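Local coordinates for putative transcriptional regulator protein, LacI family (Rhizobium etli, PDB 3MIZ) that probably binds operator DNA as a repressor of transcription, its periplasmic-binding-protein-like core being of the kind that senses a small-molecule effector in the LacI family, at residues A[28-32]-A[252-256]; A[115-120]-A[148-152]; A[136-142]-A[169-175]; A[206-210]-A[234-239]; A[244-250]-A[283-289]. All blocks are in the same frame, centred on the assembly; numbering follows the deposited sequence.

Interaction 1 of 5, residues A[28-32]-A[252-256]; sequences YSVDI and PYYDL
From the first turn of helix 253-268, Y253 lays its ring against the start of helix 30-42, beside S29 and I32. CB of S29 stands over one face of the ring, while I32 CG1 comes to 3.5 Å from Y253 CD1 and the I32 CD1 methyl lies close to the same atom. I32 suits this place because its long branch meets the ring obliquely, chi1 (-67°) putting CG1 beside the backbone N and toward Y253 CD1. The backbone O of Y28 also meets the ring, 3.4 Å from Y253 CE2. Cutting Y253 back to an alanine would probably open a gap beside I32 and S29 and leave these two helix starts poorly fitted to each other.

D31 and Y254 provide the polar side. Their carboxylate and ring planes stand 64° apart, and a water donates a hydrogen bond to D31 OD2 and accepts one from the backbone N of Y254, each at 2.9 Å. Two CA-H...O contacts bring the backbones close: Y254 CA to D31 O and I32 CA to Y253 O, each 3.5 Å. D31 OD2 also forms a salt bridge with R236, whereas the hydroxyl of Y254 bonds to D38.

The contact thus packs two helix N-termini of the periplasmic-binding-protein-like fold, some 220 residues apart in the chain, with L256 continuing onto I111 and P113 of strand 110-113 and P252 resting on strand 277-285.

Interaction 2 of 5, residues A[115-120]-A[148-152]; sequences DYQGAR and LRLDA
Segments 115-120 and 148-152, from helices 115-127 and 144-160, run in broadly the same direction, their axes 7.6 Å apart at closest approach and crossing at -42°. Such closeness needs small residues at the crossing, and alanines supply them: A119 CB meets A152 CB at 3.6 Å, and the same A119 methyl rests on the backbone oxygen of R149. A152 CB also touches the backbone oxygen of Y116, at 3.3 Å.

Y116 flanks the crossing. With CG anti to the backbone N (chi1 -169°), its ring reaches A152, whose CB sits over one face in a CH-pi contact, 3.9 Å from the ring centroid. CB of D151 approaches the same ring at its edge.

The two helices belong to the alternating beta-alpha architecture of the periplasmic-binding-protein fold, and strand 134-138 follows the first of them in the chain and precedes the second.

At the other flank is a buried ion pair. R149, extended from CG to NE, presents NE and NH2 side-on to a single oxygen, D115 OD1, at 2.7 Å from NE and 2.8 Å from NH2. Carboxylate and guanidinium are nearly coplanar, 15° apart; NE is received on the anti lone pair of OD1, whereas NH2 meets that oxygen almost along its C-O bond. A leucine in place of R149 would remove both donors and is likely to leave the buried carboxylate short of countercharge and less firmly fixed. The other carboxylate oxygen, OD2, pairs with R81, while R149 NH1 bonds to the backbone oxygen of G204 and the guanidinium makes a cation-pi contact with F232.

Interaction 3 of 5, residues A[136-142]-A[169-175]; sequences YIRLNPI and ISLGMDG
The backbone oxygen of R138 takes two donors, G172 N at 3.2 Å and a bridging water at 2.8 Å. That water also accepts from G172 N and donates to M173 O, filling in where two parallel strands part. Strands 134-138 and 167-174 are the neighbouring strands of a right-handed beta-alpha-beta unit whose connection is helix 144-160. Up to this point their pairing is regular: S170 N donates to Y136 O and R138 N to S170 O, the latter at 2.8 Å.

One face of the sheet carries Y136, I169, R138 and L171. Here the aliphatic part of R138 passes obliquely over I169, its CD 3.8 Å from I169 CG2. The arginine chain bends at chi3 (61°), which turns the guanidinium so that CD2 of L171 lies over one of its faces. That methyl is also pressed tightly against CG of P141. Arginine suits this partly exposed position, its methylenes packing on I169 while its charged end makes a long, weak ion pair with E147. On the other face, I137 CG2 touches G172 CA at 3.8 Å; a CB on this glycine would collide with that methyl, so the bare backbone is well suited here.

Beyond the strands, the M173 selenium packs against CB of N140, and L139 lies alongside the same selenomethionine. N140 serves both chains. Its OD1 accepts from I142 N in an Asx turn and from a water held by G175 N. Its ND2 gives a nearly straight bond of 2.9 Å to G175 O, with the acceptor in the amide plane but the donor 37° above the carbonyl plane.

Interaction 4 of 5, residues A[206-210]-A[234-239]; sequences DEMAI and DFRTVT
D206, at the start of helix 206-217, makes the polar part of a contact with the N-terminal end of helix 236-239 in the periplasmic-binding-protein-like domain. D206 OD2 accepts a hydrogen bond from F235 N, 2.8 Å long and reaching the anti lone pair; F235 is the N-cap residue. OD1 is used too, by the hydroxyl of T248. With CG anti to the carbonyl carbon (chi1 -60°), the carboxylate is directed at this helix end. Aspartate fits here because its short chain sets an acceptor directly at the backbone N-H of F235.

The apolar part is built on the branched V238. Its CG1 meets I210 CG1 at 3.7 Å and the backbone oxygen of D206 at 3.4 Å, while CG2 touches I210 CD1. T239 combines both roles: its CG2 methyl packs on the D206 carboxylate, and OG1 donates to D234 OD1, an oxygen that also pairs with R287. F235 meets Y28 edge-to-face.

Two like charges come near, D206 OD2 and D234 OD1 lying 4.9 Å apart. The backbone N-H of F235 and the hydroxyl of T248 around D206, with R287 beside D234, probably make it easier for both buried carboxylates to stay ionised.

Interaction 5 of 5, residues A[244-250]-A[283-289]; sequences PELTTAA and KLVERSS
T248 and V285 form the regular core of an antiparallel pairing between strands 248-250 and 277-285, part of a three-stranded mixed sheet that strand 110-113 completes. V285 N donates to T248 O at 2.7 Å, and V285 O accepts from T248 N in return. A249 faces L284 in the non-hydrogen-bonded pair that follows, whose CA atoms lie close, as in such pairs generally. On the face that T248, V285 and A250 share, A250 CB packs against V285 CG2.

The buried half continues past the strands. T247 bonds through two side chains: its N-H runs almost straight to S289 OG (176° at the hydrogen), whereas its own OG1 takes R287 N at 2.8 Å. Serine and threonine suit this turn because each hydroxyl stands in for a strand partner; S289 OG also bonds to the backbone oxygen of I229. R287, extended from CG to NE, runs past L246 O and alongside T248. V285 CG1 sits above the centre of one guanidinium face.

The solvent side is looser. Near K283, a water joins A250 O to K283 N, while the direct bond between them is weak; the exposed lysine chain extends clear of the partner strand. At the other end a second water spans E245 N and S288 OG, and P244 CB merely touches S288 OG at 3.6 Å. By contrast, in the tight middle, R287 NH1 meets L246 O at 3.0 Å, nearly along the C=O axis, with the oxygen just 1° out of the guanidinium plane.

From the N terminus, residues 28-32 open the widest loop, which interaction 1 closes only at 252-256; interactions 2, 3 and 4 are nested inside it. Interactions 2 and 3 cross, since strand 134-138 lies between the two helices of interaction 2 and helix 144-160 in turn between the two strands of interaction 3; they touch where L150 and R149 pack on R138 and Y136. Interaction 4 follows in series, meeting interaction 3 through M208. Interaction 5 crosses interaction 1 and meets interaction 4 at D234 with R287. Interactions 1 and 4 are joined by D31 and R236, tying helix 30-42 to the turn at helix 236-239, and both reach the second subunit.

Interaction 1 of 5, residues A[28-32]-A[252-256]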
# COMPACT_ATOMS: atom_id res chain seq x y z
N TYR A 28 3.53 2.02 -1.88
CA TYR A 28 3.27 3.37 -1.39
C TYR A 28 3.62 4.40 -2.45
O TYR A 28 3.76 5.59 -2.16
CB TYR A 28 4.12 3.65 -0.14
CG TYR A 28 4.38 2.44 0.72
CD1 TYR A 28 3.33 1.64 1.17
CD2 TYR A 28 5.68 2.10 1.10
CE1 TYR A 28 3.57 0.53 1.98
CE2 TYR A 28 5.93 0.99 1.91
CZ TYR A 28 4.87 0.21 2.34
OH TYR A 28 5.12 -0.88 3.15
N SER A 29 3.76 3.95 -3.69
CA SER A 29 4.11 4.87 -4.76
C SER A 29 3.26 4.64 -5.99
O SER A 29 3.52 5.21 -7.05
CB SER A 29 5.58 4.68 -5.10
OG SER A 29 6.34 4.69 -3.91
N VAL A 30 2.23 3.81 -5.83
CA VAL A 30 1.31 3.49 -6.90
C VAL A 30 0.64 4.75 -7.42
O VAL A 30 0.16 4.77 -8.55
CB VAL A 30 0.22 2.51 -6.44
CG1 VAL A 30 0.86 1.21 -5.96
CG2 VAL A 30 -0.61 3.14 -5.34
N ASP A 31 0.60 5.80 -6.60
CA ASP A 31 -0.02 7.05 -7.03
C ASP A 31 0.67 7.61 -8.27
O ASP A 31 0.05 8.34 -9.05
CB ASP A 31 0.01 8.08 -5.89
CG ASP A 31 -1.37 8.40 -5.37
OD1 ASP A 31 -2.16 7.45 -5.17
OD2 ASP A 31 -1.67 9.59 -5.17
N ILE A 32 1.95 7.29 -8.46
CA ILE A 32 2.63 7.79 -9.65
C ILE A 32 1.96 7.09 -10.82
O ILE A 32 1.63 7.71 -11.83
CB ILE A 32 4.13 7.43 -9.66
CG1 ILE A 32 4.85 8.19 -8.55
CG2 ILE A 32 4.74 7.81 -11.02
CD1 ILE A 32 6.30 7.76 -8.37
N PRO A 252 4.21 14.71 -4.04
CA PRO A 252 3.36 14.93 -5.22
C PRO A 252 3.40 13.79 -6.24
O PRO A 252 3.59 14.01 -7.44
CB PRO A 252 3.92 16.24 -5.78
CG PRO A 252 5.38 16.08 -5.53
CD PRO A 252 5.42 15.54 -4.11
N TYR A 253 3.20 12.56 -5.76
CA TYR A 253 3.24 11.39 -6.62
C TYR A 253 2.28 11.44 -7.80
O TYR A 253 2.69 11.22 -8.94
CB TYR A 253 2.98 10.12 -5.81
CG TYR A 253 4.19 9.65 -5.05
CD1 TYR A 253 5.48 9.92 -5.53
CD2 TYR A 253 4.08 8.90 -3.89
CE1 TYR A 253 6.61 9.46 -4.87
CE2 TYR A 253 5.21 8.43 -3.21
CZ TYR A 253 6.47 8.72 -3.72
OH TYR A 253 7.61 8.24 -3.10
N TYR A 254 1.01 11.72 -7.53
CA TYR A 254 0.02 11.79 -8.59
C TYR A 254 0.45 12.79 -9.67
O TYR A 254 0.42 12.48 -10.86
CB TYR A 254 -1.34 12.19 -8.01
CG TYR A 254 -2.45 12.24 -9.03
CD1 TYR A 254 -2.97 11.07 -9.58
CD2 TYR A 254 -2.95 13.46 -9.48
CE1 TYR A 254 -3.96 11.12 -10.57
CE2 TYR A 254 -3.93 13.52 -10.46
CZ TYR A 254 -4.44 12.34 -11.00
OH TYR A 254 -5.40 12.40 -11.99
N ASP A 255 0.87 13.98 -9.24
CA ASP A 255 1.31 15.01 -10.17
C ASP A 255 2.60 14.63 -10.89
O ASP A 255 2.79 14.97 -12.05
CB ASP A 255 1.51 16.35 -9.46
CG ASP A 255 0.20 16.95 -8.96
OD1 ASP A 255 -0.82 16.82 -9.66
OD2 ASP A 255 0.21 17.55 -7.87
N LEU A 256 3.50 13.94 -10.19
CA LEU A 256 4.75 13.50 -10.82
C LEU A 256 4.43 12.57 -11.98
O LEU A 256 5.06 12.65 -13.04
CB LEU A 256 5.64 12.75 -9.82
CG LEU A 256 6.44 13.60 -8.82
CD1 LEU A 256 7.13 12.70 -7.81
CD2 LEU A 256 7.46 14.44 -9.57
O HOH W 1 -0.09 11.99 -4.85

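Interaction 2 of 5, residues A[115-120]-A[148-152]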
# COMPACT_ATOMS: atom_id res chain seq x y z
N ASP A 115 12.12 16.47 -1.33
CA ASP A 115 12.18 16.03 0.06
C ASP A 115 12.75 17.10 0.98
O ASP A 115 12.25 17.32 2.08
CB ASP A 115 13.06 14.78 0.17
CG ASP A 115 12.41 13.57 -0.43
OD1 ASP A 115 11.79 12.80 0.32
OD2 ASP A 115 12.49 13.42 -1.67
N TYR A 116 13.81 17.75 0.52
CA TYR A 116 14.46 18.78 1.31
C TYR A 116 13.51 19.95 1.61
O TYR A 116 13.37 20.37 2.76
CB TYR A 116 15.70 19.29 0.56
CG TYR A 116 16.59 20.17 1.41
CD1 TYR A 116 17.59 19.62 2.20
CD2 TYR A 116 16.40 21.55 1.44
CE1 TYR A 116 18.39 20.43 3.00
CE2 TYR A 116 17.19 22.36 2.24
CZ TYR A 116 18.18 21.80 3.02
OH TYR A 116 18.96 22.60 3.82
N GLN A 117 12.86 20.46 0.57
CA GLN A 117 11.94 21.58 0.74
C GLN A 117 10.79 21.19 1.67
O GLN A 117 10.41 21.95 2.56
CB GLN A 117 11.41 22.02 -0.62
CG GLN A 117 10.13 22.86 -0.58
CD GLN A 117 8.88 22.00 -0.62
OE1 GLN A 117 8.79 21.06 -1.41
NE2 GLN A 117 7.91 22.32 0.23
N GLY A 118 10.24 19.99 1.45
CA GLY A 118 9.13 19.53 2.27
C GLY A 118 9.49 19.45 3.74
O GLY A 118 8.72 19.90 4.59
N ALA A 119 10.65 18.88 4.05
CA ALA A 119 11.09 18.75 5.44
C ALA A 119 11.39 20.12 6.02
O ALA A 119 11.17 20.37 7.21
CB ALA A 119 12.31 17.84 5.54
N ARG A 120 11.91 21.01 5.18
CA ARG A 120 12.23 22.36 5.60
C ARG A 120 10.95 23.08 6.03
O ARG A 120 10.89 23.67 7.10
CB ARG A 120 12.89 23.14 4.45
CG ARG A 120 13.04 24.64 4.71
CD ARG A 120 13.83 25.34 3.59
NE ARG A 120 13.11 25.45 2.31
CZ ARG A 120 13.58 24.99 1.15
NH1 ARG A 120 14.76 24.37 1.11
NH2 ARG A 120 12.90 25.15 0.02
N LEU A 148 17.91 13.32 3.01
CA LEU A 148 17.64 14.70 2.60
C LEU A 148 16.66 15.37 3.55
O LEU A 148 16.78 16.56 3.83
CB LEU A 148 17.08 14.75 1.19
CG LEU A 148 18.05 14.30 0.09
CD1 LEU A 148 17.35 14.38 -1.26
CD2 LEU A 148 19.28 15.19 0.11
N ARG A 149 15.68 14.63 4.05
CA ARG A 149 14.71 15.20 4.97
C ARG A 149 15.40 15.55 6.29
O ARG A 149 15.08 16.55 6.93
CB ARG A 149 13.57 14.21 5.23
CG ARG A 149 12.81 13.86 3.96
CD ARG A 149 11.81 12.75 4.17
NE ARG A 149 11.28 12.29 2.89
CZ ARG A 149 10.38 11.33 2.75
NH1 ARG A 149 9.89 10.70 3.82
NH2 ARG A 149 9.96 10.99 1.54
N LEU A 150 16.36 14.72 6.67
CA LEU A 150 17.12 14.93 7.90
C LEU A 150 18.06 16.12 7.71
O LEU A 150 18.25 16.93 8.63
CB LEU A 150 17.92 13.68 8.26
CG LEU A 150 18.87 13.82 9.46
CD1 LEU A 150 18.09 14.16 10.74
CD2 LEU A 150 19.65 12.54 9.63
N ASP A 151 18.65 16.24 6.52
CA ASP A 151 19.54 17.36 6.24
C ASP A 151 18.76 18.66 6.43
O ASP A 151 19.27 19.64 6.98
CB ASP A 151 20.06 17.32 4.81
CG ASP A 151 21.10 16.23 4.56
OD1 ASP A 151 21.73 15.74 5.53
OD2 ASP A 151 21.29 15.88 3.38
N ALA A 152 17.52 18.66 5.96
CA ALA A 152 16.66 19.84 6.04
C ALA A 152 16.32 20.17 7.49
O ALA A 152 16.37 21.33 7.89
CB ALA A 152 15.38 19.62 5.26

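Interaction 3 of 5, residues A[136-142]-A[169-175]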
# COMPACT_ATOMS: atom_id res chain seq x y z
N TYR A 136 13.11 13.91 16.16
CA TYR A 136 13.06 13.45 14.78
C TYR A 136 13.47 11.98 14.76
O TYR A 136 14.58 11.64 15.16
CB TYR A 136 14.01 14.27 13.90
CG TYR A 136 13.87 13.97 12.42
CD1 TYR A 136 13.01 14.72 11.61
CD2 TYR A 136 14.55 12.90 11.84
CE1 TYR A 136 12.81 14.39 10.26
CE2 TYR A 136 14.35 12.56 10.50
CZ TYR A 136 13.48 13.30 9.72
OH TYR A 136 13.26 12.94 8.41
N ILE A 137 12.57 11.11 14.34
CA ILE A 137 12.88 9.69 14.26
C ILE A 137 13.09 9.38 12.79
O ILE A 137 12.16 9.47 11.96
CB ILE A 137 11.77 8.84 14.89
CG1 ILE A 137 11.55 9.28 16.35
CG2 ILE A 137 12.16 7.38 14.89
CD1 ILE A 137 10.54 8.44 17.11
N ARG A 138 14.33 9.03 12.47
CA ARG A 138 14.80 8.76 11.11
C ARG A 138 14.30 7.55 10.35
O ARG A 138 14.22 6.43 10.88
CB ARG A 138 16.33 8.70 11.11
CG ARG A 138 17.00 9.95 11.65
CD ARG A 138 18.49 9.71 11.88
NE ARG A 138 19.18 9.36 10.64
CZ ARG A 138 20.47 9.03 10.58
NH1 ARG A 138 21.19 8.99 11.69
NH2 ARG A 138 21.03 8.76 9.41
N LEU A 139 13.99 7.78 9.08
CA LEU A 139 13.58 6.74 8.17
C LEU A 139 14.89 6.04 7.78
O LEU A 139 15.98 6.59 8.00
CB LEU A 139 12.93 7.37 6.93
CG LEU A 139 12.48 6.47 5.77
CD1 LEU A 139 11.37 5.55 6.22
CD2 LEU A 139 11.99 7.36 4.62
N ASN A 140 14.79 4.83 7.23
CA ASN A 140 15.95 4.04 6.81
C ASN A 140 17.02 4.91 6.16
O ASN A 140 16.80 5.49 5.10
CB ASN A 140 15.51 2.97 5.81
CG ASN A 140 16.54 1.86 5.66
OD1 ASN A 140 17.74 2.09 5.76
ND2 ASN A 140 16.06 0.65 5.40
N PRO A 141 18.22 5.00 6.78
CA PRO A 141 19.34 5.80 6.27
C PRO A 141 19.82 5.45 4.86
O PRO A 141 20.48 6.26 4.20
CB PRO A 141 20.43 5.58 7.31
CG PRO A 141 19.67 5.33 8.56
CD PRO A 141 18.54 4.43 8.09
N ILE A 142 19.51 4.25 4.40
CA ILE A 142 19.92 3.84 3.06
C ILE A 142 19.15 4.64 2.02
O ILE A 142 19.60 4.82 0.88
CB ILE A 142 19.65 2.33 2.82
CG1 ILE A 142 20.24 1.90 1.47
CG2 ILE A 142 18.16 2.06 2.83
CD1 ILE A 142 20.11 0.41 1.18
N ILE A 169 17.32 13.33 18.08
CA ILE A 169 17.35 12.60 16.82
C ILE A 169 17.70 11.14 17.07
O ILE A 169 18.66 10.83 17.77
CB ILE A 169 18.37 13.22 15.84
CG1 ILE A 169 18.04 14.71 15.66
CG2 ILE A 169 18.31 12.50 14.49
CD1 ILE A 169 19.03 15.48 14.79
N SER A 170 16.90 10.24 16.50
CA SER A 170 17.14 8.81 16.68
C SER A 170 16.78 8.02 15.44
O SER A 170 15.92 8.43 14.67
CB SER A 170 16.30 8.28 17.85
OG SER A 170 16.48 9.06 19.03
N LEU A 171 17.46 6.89 15.24
CA LEU A 171 17.14 6.02 14.12
C LEU A 171 15.90 5.25 14.55
O LEU A 171 15.72 4.97 15.74
CB LEU A 171 18.27 5.02 13.85
CG LEU A 171 19.54 5.55 13.20
CD1 LEU A 171 20.59 4.44 13.18
CD2 LEU A 171 19.23 6.02 11.79
N GLY A 172 15.05 4.91 13.59
CA GLY A 172 13.86 4.14 13.91
C GLY A 172 13.91 2.78 13.24
O GLY A 172 13.15 1.88 13.58
N MSE A 173 14.83 2.62 12.30
CA MSE A 173 14.94 1.37 11.58
C MSE A 173 16.22 1.33 10.77
O MSE A 173 16.87 2.35 10.55
CB MSE A 173 13.78 1.22 10.62
CG MSE A 173 13.88 2.24 9.51
SE MSE A 173 12.44 2.09 8.26
CE MSE A 173 11.01 2.81 9.36
N ASP A 174 16.56 0.14 10.30
CA ASP A 174 17.74 -0.06 9.48
C ASP A 174 17.65 -1.43 8.82
O ASP A 174 16.83 -2.25 9.21
CB ASP A 174 19.02 0.05 10.32
CG ASP A 174 19.03 -0.88 11.51
OD1 ASP A 174 18.89 -2.10 11.33
OD2 ASP A 174 19.18 -0.38 12.64
N GLY A 175 18.48 -1.67 7.82
CA GLY A 175 18.45 -2.94 7.14
C GLY A 175 17.90 -2.79 5.73
O GLY A 175 17.75 -1.67 5.24
O HOH W 2 16.53 4.93 11.04
O HOH W 3 19.76 0.55 6.85

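Interaction 4 of 5, residues A[206-210]-A[234-239]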
# COMPACT_ATOMS: atom_id res chain seq x y z
N ASP A 206 4.95 8.98 7.30
CA ASP A 206 3.65 8.70 7.89
C ASP A 206 3.51 7.30 8.47
O ASP A 206 2.93 7.13 9.54
CB ASP A 206 2.54 8.93 6.86
CG ASP A 206 2.51 10.35 6.33
OD1 ASP A 206 2.92 11.27 7.06
OD2 ASP A 206 2.07 10.55 5.18
N GLU A 207 4.03 6.30 7.77
CA GLU A 207 3.93 4.93 8.24
C GLU A 207 4.47 4.82 9.67
O GLU A 207 3.81 4.25 10.54
CB GLU A 207 4.72 4.01 7.31
CG GLU A 207 4.39 2.55 7.49
CD GLU A 207 5.07 1.67 6.48
OE1 GLU A 207 5.04 2.01 5.27
OE2 GLU A 207 5.62 0.62 6.88
N MSE A 208 5.65 5.39 9.90
CA MSE A 208 6.31 5.37 11.21
C MSE A 208 5.49 6.08 12.30
O MSE A 208 5.58 5.75 13.49
CB MSE A 208 7.69 6.04 11.11
CG MSE A 208 8.69 5.38 10.18
SE MSE A 208 10.28 6.50 9.95
CE MSE A 208 10.99 6.28 11.71
N ALA A 209 4.69 7.07 11.89
CA ALA A 209 3.87 7.83 12.83
C ALA A 209 2.90 6.94 13.59
O ALA A 209 2.53 7.26 14.72
CB ALA A 209 3.10 8.94 12.11
N ILE A 210 2.46 5.85 12.98
CA ILE A 210 1.55 4.95 13.66
C ILE A 210 2.16 4.51 14.99
O ILE A 210 1.50 4.53 16.02
CB ILE A 210 1.24 3.68 12.83
CG1 ILE A 210 0.51 4.05 11.54
CG2 ILE A 210 0.36 2.73 13.66
CD1 ILE A 210 0.40 2.89 10.55
N ASP A 234 2.14 11.88 3.06
CA ASP A 234 0.68 11.94 2.99
C ASP A 234 0.20 10.63 2.40
O ASP A 234 -0.48 10.58 1.37
CB ASP A 234 0.12 13.11 2.16
CG ASP A 234 -1.40 13.29 2.39
OD1 ASP A 234 -1.87 12.99 3.52
OD2 ASP A 234 -2.12 13.73 1.47
N PHE A 235 0.61 9.55 3.06
CA PHE A 235 0.23 8.19 2.69
C PHE A 235 -1.18 8.08 3.26
O PHE A 235 -1.36 7.83 4.44
CB PHE A 235 1.18 7.19 3.38
CG PHE A 235 0.86 5.74 3.12
CD1 PHE A 235 0.29 5.33 1.92
CD2 PHE A 235 1.18 4.78 4.07
CE1 PHE A 235 0.04 3.98 1.67
CE2 PHE A 235 0.94 3.42 3.83
CZ PHE A 235 0.37 3.02 2.63
N ARG A 236 -2.18 8.30 2.39
CA ARG A 236 -3.59 8.29 2.77
C ARG A 236 -4.04 7.17 3.72
O ARG A 236 -4.78 7.43 4.67
CB ARG A 236 -4.48 8.27 1.52
CG ARG A 236 -4.13 9.28 0.45
CD ARG A 236 -3.05 8.74 -0.49
NE ARG A 236 -3.11 9.37 -1.81
CZ ARG A 236 -2.80 10.63 -2.06
NH1 ARG A 236 -2.39 11.42 -1.08
NH2 ARG A 236 -2.89 11.11 -3.29
N THR A 237 -3.63 5.95 3.44
CA THR A 237 -3.99 4.81 4.27
C THR A 237 -3.74 5.11 5.75
O THR A 237 -4.52 4.74 6.63
CB THR A 237 -3.17 3.57 3.86
OG1 THR A 237 -3.53 3.19 2.52
CG2 THR A 237 -3.41 2.41 4.81
N VAL A 238 -2.66 5.83 6.01
CA VAL A 238 -2.29 6.18 7.37
C VAL A 238 -2.80 7.54 7.86
O VAL A 238 -3.50 7.61 8.86
CB VAL A 238 -0.76 6.15 7.52
CG1 VAL A 238 -0.35 6.55 8.94
CG2 VAL A 238 -0.24 4.76 7.18
N THR A 239 -2.47 8.61 7.14
CA THR A 239 -2.84 9.95 7.59
C THR A 239 -4.28 10.15 8.01
O THR A 239 -4.55 10.89 8.97
CB THR A 239 -2.45 11.02 6.54
OG1 THR A 239 -3.17 10.80 5.32
CG2 THR A 239 -0.95 10.95 6.27

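Interaction 5 of 5, residues A[244-250]-A[283-289]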
# COMPACT_ATOMS: atom_id res chain seq x y z
N PRO A 244 -5.68 12.30 16.28
CA PRO A 244 -6.07 13.33 15.30
C PRO A 244 -5.44 13.14 13.93
O PRO A 244 -4.39 12.49 13.79
CB PRO A 244 -5.60 14.62 15.96
CG PRO A 244 -4.34 14.18 16.66
CD PRO A 244 -4.77 12.87 17.29
N GLU A 245 -6.10 13.69 12.91
CA GLU A 245 -5.62 13.61 11.53
C GLU A 245 -4.18 14.15 11.50
O GLU A 245 -3.90 15.21 12.03
CB GLU A 245 -6.51 14.46 10.62
CG GLU A 245 -7.91 13.91 10.43
CD GLU A 245 -7.92 12.62 9.62
OE1 GLU A 245 -7.33 11.62 10.08
OE2 GLU A 245 -8.53 12.61 8.52
N LEU A 246 -3.30 13.40 10.85
CA LEU A 246 -1.87 13.74 10.77
C LEU A 246 -1.47 14.87 9.82
O LEU A 246 -1.72 14.81 8.61
CB LEU A 246 -1.08 12.48 10.40
CG LEU A 246 0.45 12.56 10.44
CD1 LEU A 246 0.93 12.77 11.86
CD2 LEU A 246 1.01 11.26 9.88
N THR A 247 -0.82 15.89 10.37
CA THR A 247 -0.32 17.00 9.57
C THR A 247 0.96 16.46 8.92
O THR A 247 1.80 15.88 9.60
CB THR A 247 -0.04 18.21 10.46
OG1 THR A 247 -1.30 18.75 10.90
CG2 THR A 247 0.74 19.28 9.69
N THR A 248 1.10 16.65 7.62
CA THR A 248 2.25 16.07 6.92
C THR A 248 2.66 16.87 5.69
O THR A 248 2.14 17.96 5.43
CB THR A 248 1.89 14.61 6.51
OG1 THR A 248 3.04 13.91 6.03
CG2 THR A 248 0.82 14.61 5.43
N ALA A 249 3.62 16.33 4.95
CA ALA A 249 4.10 16.94 3.71
C ALA A 249 3.76 15.90 2.65
O ALA A 249 4.20 14.75 2.72
CB ALA A 249 5.61 17.16 3.78
N ALA A 250 2.95 16.30 1.67
CA ALA A 250 2.53 15.36 0.65
C ALA A 250 3.52 15.21 -0.49
O ALA A 250 3.90 16.20 -1.13
CB ALA A 250 1.19 15.78 0.09
N LYS A 283 3.59 19.55 -0.88
CA LYS A 283 2.61 20.42 -0.23
C LYS A 283 2.42 20.10 1.24
O LYS A 283 2.19 18.96 1.61
CB LYS A 283 1.26 20.30 -0.94
CG LYS A 283 1.26 20.82 -2.37
CD LYS A 283 -0.10 20.60 -3.03
CE LYS A 283 -0.13 21.16 -4.45
NZ LYS A 283 -1.42 20.87 -5.13
N LEU A 284 2.52 21.12 2.09
CA LEU A 284 2.31 20.91 3.51
C LEU A 284 0.80 20.77 3.69
O LEU A 284 0.04 21.65 3.30
CB LEU A 284 2.83 22.10 4.31
CG LEU A 284 2.65 22.09 5.83
CD1 LEU A 284 2.91 20.71 6.39
CD2 LEU A 284 3.59 23.11 6.45
N VAL A 285 0.38 19.64 4.25
CA VAL A 285 -1.05 19.38 4.47
C VAL A 285 -1.32 19.56 5.95
O VAL A 285 -0.98 18.70 6.76
CB VAL A 285 -1.43 17.95 4.06
CG1 VAL A 285 -2.92 17.72 4.28
CG2 VAL A 285 -1.06 17.71 2.60
N GLU A 286 -1.93 20.68 6.30
CA GLU A 286 -2.22 20.96 7.70
C GLU A 286 -3.49 20.29 8.17
O GLU A 286 -4.58 20.51 7.63
CB GLU A 286 -2.31 22.47 7.92
CG GLU A 286 -2.62 22.85 9.35
CD GLU A 286 -2.29 24.30 9.65
OE1 GLU A 286 -2.45 25.14 8.74
OE2 GLU A 286 -1.88 24.59 10.79
N ARG A 287 -3.34 19.43 9.18
CA ARG A 287 -4.48 18.72 9.75
C ARG A 287 -4.56 19.12 11.23
O ARG A 287 -4.48 20.31 11.53
CB ARG A 287 -4.32 17.21 9.53
CG ARG A 287 -4.31 16.83 8.03
CD ARG A 287 -4.85 15.42 7.75
NE ARG A 287 -5.05 15.15 6.32
CZ ARG A 287 -4.11 14.68 5.49
NH1 ARG A 287 -2.89 14.43 5.92
NH2 ARG A 287 -4.40 14.45 4.21
N SER A 288 -4.68 18.18 12.16
CA SER A 288 -4.78 18.58 13.57
C SER A 288 -3.90 17.86 14.59
O SER A 288 -4.18 17.90 15.80
CB SER A 288 -6.25 18.49 14.02
OG SER A 288 -6.77 17.20 13.75
N SER A 289 -2.82 17.24 14.12
CA SER A 289 -1.92 16.51 15.01
C SER A 289 -0.87 17.41 15.66
O SER A 289 -0.03 16.94 16.43
CB SER A 289 -1.20 15.41 14.22
OG SER A 289 -0.45 15.99 13.17
O HOH W 4 -8.69 14.87 13.36
O HOH W 5 -1.61 20.40 12.82
O HOH W 6 2.57 17.66 -2.95